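Local structure of Lin2111 protein (Listeria innocua, 3EDP) at residues P151-K156 with I164-S169; E115-K120 with R142-L147. The protein is of unknown function but is probably a DNA-binding transcription regulator of the GntR family, with a winged helix-turn-helix domain joined to a UTRA domain. All coordinates share one frame; numbering follows the deposited sequence.

Within the UTRA domain, after strand 99-108, the chain forms helix 110-117, whose end is one side of contact 2; it then makes the hairpin of strands 124-134 and 137-146, and the second strand closes that loop by returning beneath residues 115-120. Contact 1 follows in series, neither nested in contact 2 nor crossing it: Leu153, in the loop leaving strand 137-146, touches Leu166 and Ser169, 13 and 16 residues further on. The strand joins the two contacts. Ile144 and Pro146 face helix 110-117, whereas Leu143 and Leu145 point to the other side of the sheet, where Leu166 CD2 lies 3.7 Å from Leu143 CD2. Helical segments are thus fastened to both faces of the antiparallel sheet.

Contact 1 of 2, residues P151-K156 with I164-S169; sequences PDLQAK and IELVNS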
loop_
_atom_site.group_PDB
_atom_site.type_symbol
_atom_site.label_atom_id
_atom_site.label_comp_id
_atom_site.label_asym_id
_atom_site.label_seq_id
_atom_site.Cartn_x
_atom_site.Cartn_y
_atom_site.Cartn_z
ATOM N N PRO A 151 -6.632 18.614 -8.859
ATOM C CA PRO A 151 -6.767 19.973 -9.408
ATOM C C PRO A 151 -6.548 21.097 -8.396
ATOM O O PRO A 151 -6.038 22.149 -8.767
ATOM C CB PRO A 151 -8.229 20.002 -9.885
ATOM C CG PRO A 151 -8.906 18.996 -9.021
ATOM C CD PRO A 151 -7.904 17.881 -8.970
ATOM N N ASP A 152 -6.924 20.880 -7.141
ATOM C CA ASP A 152 -6.969 21.975 -6.174
ATOM C C ASP A 152 -5.726 22.103 -5.293
ATOM O O ASP A 152 -5.619 23.035 -4.494
ATOM C CB ASP A 152 -8.229 21.858 -5.309
ATOM C CG ASP A 152 -9.506 21.944 -6.127
ATOM O OD1 ASP A 152 -9.589 22.828 -7.009
ATOM O OD2 ASP A 152 -10.424 21.128 -5.891
ATOM N N LEU A 153 -4.790 21.175 -5.438
ATOM C CA LEU A 153 -3.583 21.197 -4.623
ATOM C C LEU A 153 -2.610 22.290 -5.065
ATOM O O LEU A 153 -2.264 22.380 -6.239
ATOM C CB LEU A 153 -2.878 19.838 -4.682
ATOM C CG LEU A 153 -3.408 18.716 -3.787
ATOM C CD1 LEU A 153 -4.832 18.356 -4.158
ATOM C CD2 LEU A 153 -2.500 17.498 -3.887
ATOM N N GLN A 154 -2.175 23.118 -4.123
ATOM C CA GLN A 154 -1.046 24.012 -4.365
ATOM C C GLN A 154 0.241 23.282 -3.985
ATOM O O GLN A 154 0.185 22.180 -3.431
ATOM C CB GLN A 154 -1.193 25.301 -3.560
ATOM C CG GLN A 154 -2.487 26.039 -3.859
ATOM C CD GLN A 154 -2.729 27.204 -2.925
ATOM O OE1 GLN A 154 -1.790 27.772 -2.361
ATOM N NE2 GLN A 154 -3.995 27.571 -2.754
ATOM N N ALA A 155 1.389 23.889 -4.280
ATOM C CA ALA A 155 2.688 23.274 -4.013
ATOM C C ALA A 155 2.825 22.759 -2.577
ATOM O O ALA A 155 3.261 21.630 -2.355
ATOM C CB ALA A 155 3.818 24.246 -4.341
ATOM N N LYS A 156 2.447 23.594 -1.613
ATOM C CA LYS A 156 2.579 23.260 -0.199
ATOM C C LYS A 156 1.657 22.120 0.252
ATOM O O LYS A 156 1.805 21.600 1.356
ATOM C CB LYS A 156 2.322 24.499 0.658
ATOM C CG LYS A 156 1.036 25.224 0.320
ATOM C CD LYS A 156 1.014 26.613 0.954
ATOM C CE LYS A 156 -0.172 27.435 0.471
ATOM N NZ LYS A 156 -1.470 26.804 0.832
ATOM N N ILE A 164 0.091 7.666 1.399
ATOM C CA ILE A 164 -1.310 7.278 1.336
ATOM C C ILE A 164 -2.167 8.505 1.579
ATOM O O ILE A 164 -3.152 8.752 0.870
ATOM C CB ILE A 164 -1.651 6.203 2.385
ATOM C CG1 ILE A 164 -0.935 4.899 2.062
ATOM C CG2 ILE A 164 -3.142 5.966 2.438
ATOM C CD1 ILE A 164 -1.239 3.813 3.058
ATOM N N GLU A 165 -1.783 9.295 2.574
ATOM C CA GLU A 165 -2.495 10.542 2.823
ATOM C C GLU A 165 -2.470 11.429 1.576
ATOM O O GLU A 165 -3.499 11.957 1.161
ATOM C CB GLU A 165 -1.927 11.272 4.038
ATOM C CG GLU A 165 -2.578 12.621 4.288
ATOM C CD GLU A 165 -2.391 13.098 5.719
ATOM O OE1 GLU A 165 -3.011 14.108 6.101
ATOM O OE2 GLU A 165 -1.622 12.462 6.466
ATOM N N LEU A 166 -1.301 11.560 0.954
ATOM C CA LEU A 166 -1.169 12.415 -0.230
ATOM C C LEU A 166 -2.045 11.904 -1.382
ATOM O O LEU A 166 -2.756 12.676 -2.030
ATOM C CB LEU A 166 0.294 12.497 -0.687
ATOM C CG LEU A 166 0.536 13.270 -1.995
ATOM C CD1 LEU A 166 0.107 14.709 -1.832
ATOM C CD2 LEU A 166 1.993 13.204 -2.440
ATOM N N VAL A 167 -1.993 10.598 -1.629
ATOM C CA VAL A 167 -2.760 10.001 -2.721
ATOM C C VAL A 167 -4.262 10.139 -2.477
ATOM O O VAL A 167 -5.057 10.239 -3.411
ATOM C CB VAL A 167 -2.404 8.517 -2.926
ATOM C CG1 VAL A 167 -3.378 7.877 -3.886
ATOM C CG2 VAL A 167 -0.980 8.380 -3.447
ATOM N N ASN A 168 -4.633 10.173 -1.207
ATOM C CA ASN A 168 -6.029 10.275 -0.813
ATOM C C ASN A 168 -6.538 11.715 -0.829
ATOM O O ASN A 168 -7.716 11.967 -0.591
ATOM C CB ASN A 168 -6.184 9.703 0.593
ATOM C CG ASN A 168 -7.586 9.290 0.894
ATOM O OD1 ASN A 168 -8.108 9.573 1.969
ATOM N ND2 ASN A 168 -8.216 8.619 -0.055
ATOM N N SER A 169 -5.650 12.661 -1.115
ATOM C CA SER A 169 -5.959 14.071 -0.889
ATOM C C SER A 169 -6.541 14.818 -2.103
ATOM O O SER A 169 -6.824 16.011 -2.025
ATOM C CB SER A 169 -4.706 14.803 -0.383
ATOM O OG SER A 169 -3.871 15.163 -1.468
#
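The C-terminal end of short helix 163-167 in the UTRA domain meets the preceding loop through one leucine, Leu153, which reaches Ser169 and Leu166. The contact is small, about 101 Å² in all, and no hydrogen bond crosses it. Leucine suits the place because its two methyls can divide the work. Leu153 CD2 lies 3.6 Å from Ser169 OG and, more loosely, 4.3 Å from Leu166 CD1, while Leu153 CD1 comes alongside the backbone, 3.7 Å from Ser169 O. The serine hydroxyl is already engaged within its own turn, which probably lets it tolerate the apolar neighbour: Ser169 OG donates to Leu166 O at 2.8 Å, with a C=O...OG angle of 133° and the donor tilted 17° from the carbonyl plane. A chi1 of 82°, which sets OG between the backbone N and the carbonyl carbon, folds it back toward that oxygen. Ser169 N also donates to Leu166 O, so two bonds from one residue grip a single carbonyl of the last helical turn. Leu153 also packs on Phe158 of the same loop. On the helix, Val167 rests on Ile217 and Ala218 of strand 215-225, and Ile164 touches Leu177 of the second subunit.

Contact 2 of 2, residues E115-K120 with R142-L147; sequences EIFGMK and RLILPL
Phe117, on the last turn of helix 110-117, stands over Pro146 at the end of strand 137-146, their CA atoms 8.3 Å apart, with no hydrogen bond joining the two backbones. This is helix-on-sheet packing in the UTRA domain: Ile144 and Pro146, two residues apart on the strand, both start toward the helix, but Pro146 meets it with its ring and the Ile144 side chain only with CG2, the rest turning away. The centre of the contact is a CH-pi interaction. Pro146 CG sits 3.6 Å from the centroid of the Phe117 ring and only 13° off its normal, so this corner of the proline lies almost directly above the centre of the aromatic face. With CG of Phe117 anti to its carbonyl carbon (chi1 -74°), the ring reaches down from the helix to the strand. Its far edge meets Ile144: Phe117 CE2 lies 3.9 Å from Ile144 CG2, and the carbonyl oxygen Ile144 O is 3.8 Å from Phe117 CZ, near the ring plane. The branched isoleucine side chain also touches Val125 and Ser127 of the adjacent strand 124-134. Phe117 packs on Ile219 of strand 215-225 as well, so the helix end spans two strands. Gly118 then leaves the helix with a positive phi of 61°, a conformation glycine adopts easily, and the chain turns so that Met119, present as selenomethionine, also points to the strand. Bent at chi3, its flexible chain brings both selenium and methyl beside the proline ring, Met119 SE and Met119 CE each 4.1 Å from Pro146 CB.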
loop_
_atom_site.group_PDB
_atom_site.type_symbol
_atom_site.label_atom_id
_atom_site.label_comp_id
_atom_site.label_asym_id
_atom_site.label_seq_id
_atom_site.Cartn_x
_atom_site.Cartn_y
_atom_site.Cartn_z
ATOM N N GLU A 115 -1.754 5.417 -21.006
ATOM C CA GLU A 115 -2.329 4.086 -21.118
ATOM C C GLU A 115 -2.673 3.500 -19.745
ATOM O O GLU A 115 -3.706 2.848 -19.584
ATOM C CB GLU A 115 -1.382 3.163 -21.893
ATOM C CG GLU A 115 -1.641 1.681 -21.694
ATOM C CD GLU A 115 -0.887 1.116 -20.503
ATOM O OE1 GLU A 115 0.258 1.562 -20.259
ATOM O OE2 GLU A 115 -1.435 0.225 -19.816
ATOM N N ILE A 116 -1.810 3.740 -18.761
ATOM C CA ILE A 116 -2.066 3.280 -17.399
ATOM C C ILE A 116 -3.250 3.996 -16.749
ATOM O O ILE A 116 -4.106 3.360 -16.139
ATOM C CB ILE A 116 -0.830 3.450 -16.504
ATOM C CG1 ILE A 116 0.268 2.476 -16.933
ATOM C CG2 ILE A 116 -1.204 3.228 -15.042
ATOM C CD1 ILE A 116 1.623 2.760 -16.315
ATOM N N PHE A 117 -3.295 5.317 -16.875
ATOM C CA PHE A 117 -4.372 6.101 -16.276
ATOM C C PHE A 117 -5.621 6.074 -17.137
ATOM O O PHE A 117 -6.695 6.485 -16.700
ATOM C CB PHE A 117 -3.933 7.556 -16.059
ATOM C CG PHE A 117 -2.981 7.735 -14.909
ATOM C CD1 PHE A 117 -3.423 7.603 -13.600
ATOM C CD2 PHE A 117 -1.648 8.035 -15.135
ATOM C CE1 PHE A 117 -2.551 7.771 -12.537
ATOM C CE2 PHE A 117 -0.771 8.200 -14.078
ATOM C CZ PHE A 117 -1.220 8.066 -12.778
ATOM N N GLY A 118 -5.477 5.592 -18.366
ATOM C CA GLY A 118 -6.554 5.674 -19.332
ATOM C C GLY A 118 -6.913 7.123 -19.594
ATOM O O GLY A 118 -8.086 7.491 -19.565
HETATM N N MSE A 119 -5.894 7.947 -19.837
HETATM C CA MSE A 119 -6.083 9.369 -20.122
HETATM C C MSE A 119 -5.435 9.745 -21.457
HETATM O O MSE A 119 -4.866 8.895 -22.144
HETATM C CB MSE A 119 -5.511 10.227 -18.986
HETATM C CG MSE A 119 -3.994 10.181 -18.864
HETATM SE SE MSE A 119 -3.299 10.979 -17.214
HETATM C CE MSE A 119 -3.816 12.831 -17.523
ATOM N N LYS A 120 -5.522 11.020 -21.824
ATOM C CA LYS A 120 -4.929 11.489 -23.073
ATOM C C LYS A 120 -3.446 11.807 -22.901
ATOM O O LYS A 120 -3.047 12.455 -21.933
ATOM C CB LYS A 120 -5.680 12.710 -23.608
ATOM C CG LYS A 120 -7.146 12.448 -23.899
ATOM C CD LYS A 120 -7.324 11.162 -24.695
ATOM C CE LYS A 120 -8.773 10.963 -25.127
ATOM N NZ LYS A 120 -9.211 11.996 -26.109
ATOM N N ARG A 142 9.520 7.724 -7.029
ATOM C CA ARG A 142 8.922 8.579 -8.037
ATOM C C ARG A 142 7.406 8.419 -7.994
ATOM O O ARG A 142 6.885 7.299 -7.999
ATOM C CB ARG A 142 9.490 8.275 -9.426
ATOM C CG ARG A 142 8.569 8.665 -10.573
ATOM C CD ARG A 142 9.313 9.394 -11.692
ATOM N NE ARG A 142 10.711 8.986 -11.819
ATOM C CZ ARG A 142 11.117 7.773 -12.194
ATOM N NH1 ARG A 142 10.229 6.820 -12.464
ATOM N NH2 ARG A 142 12.415 7.507 -12.279
ATOM N N LEU A 143 6.716 9.553 -7.920
ATOM C CA LEU A 143 5.258 9.613 -7.868
ATOM C C LEU A 143 4.710 10.352 -9.083
ATOM O O LEU A 143 5.250 11.388 -9.499
ATOM C CB LEU A 143 4.813 10.391 -6.636
ATOM C CG LEU A 143 4.565 9.717 -5.296
ATOM C CD1 LEU A 143 5.862 9.194 -4.705
ATOM C CD2 LEU A 143 3.897 10.719 -4.363
ATOM N N ILE A 144 3.628 9.824 -9.633
ATOM C CA ILE A 144 2.937 10.452 -10.744
ATOM C C ILE A 144 1.473 10.668 -10.355
ATOM O O ILE A 144 0.769 9.717 -10.024
ATOM C CB ILE A 144 3.016 9.583 -12.011
ATOM C CG1 ILE A 144 4.472 9.237 -12.337
ATOM C CG2 ILE A 144 2.347 10.294 -13.187
ATOM C CD1 ILE A 144 5.311 10.413 -12.814
ATOM N N LEU A 145 1.031 11.922 -10.380
ATOM C CA LEU A 145 -0.342 12.295 -10.028
ATOM C C LEU A 145 -0.936 13.164 -11.131
ATOM O O LEU A 145 -0.470 14.269 -11.355
ATOM C CB LEU A 145 -0.356 13.112 -8.736
ATOM C CG LEU A 145 0.276 12.552 -7.459
ATOM C CD1 LEU A 145 0.219 13.590 -6.336
ATOM C CD2 LEU A 145 -0.426 11.296 -7.036
ATOM N N PRO A 146 -1.971 12.672 -11.825
ATOM C CA PRO A 146 -2.592 13.486 -12.880
ATOM C C PRO A 146 -3.205 14.770 -12.326
ATOM O O PRO A 146 -3.888 14.755 -11.299
ATOM C CB PRO A 146 -3.686 12.567 -13.439
ATOM C CG PRO A 146 -3.256 11.182 -13.049
ATOM C CD PRO A 146 -2.589 11.342 -11.719
ATOM N N LEU A 147 -2.940 15.875 -13.016
ATOM C CA LEU A 147 -3.441 17.188 -12.645
ATOM C C LEU A 147 -4.943 17.199 -12.448
ATOM O O LEU A 147 -5.436 17.742 -11.464
ATOM C CB LEU A 147 -3.073 18.209 -13.721
ATOM C CG LEU A 147 -1.808 19.020 -13.477
ATOM C CD1 LEU A 147 -2.064 20.042 -12.387
ATOM C CD2 LEU A 147 -0.641 18.104 -13.125
#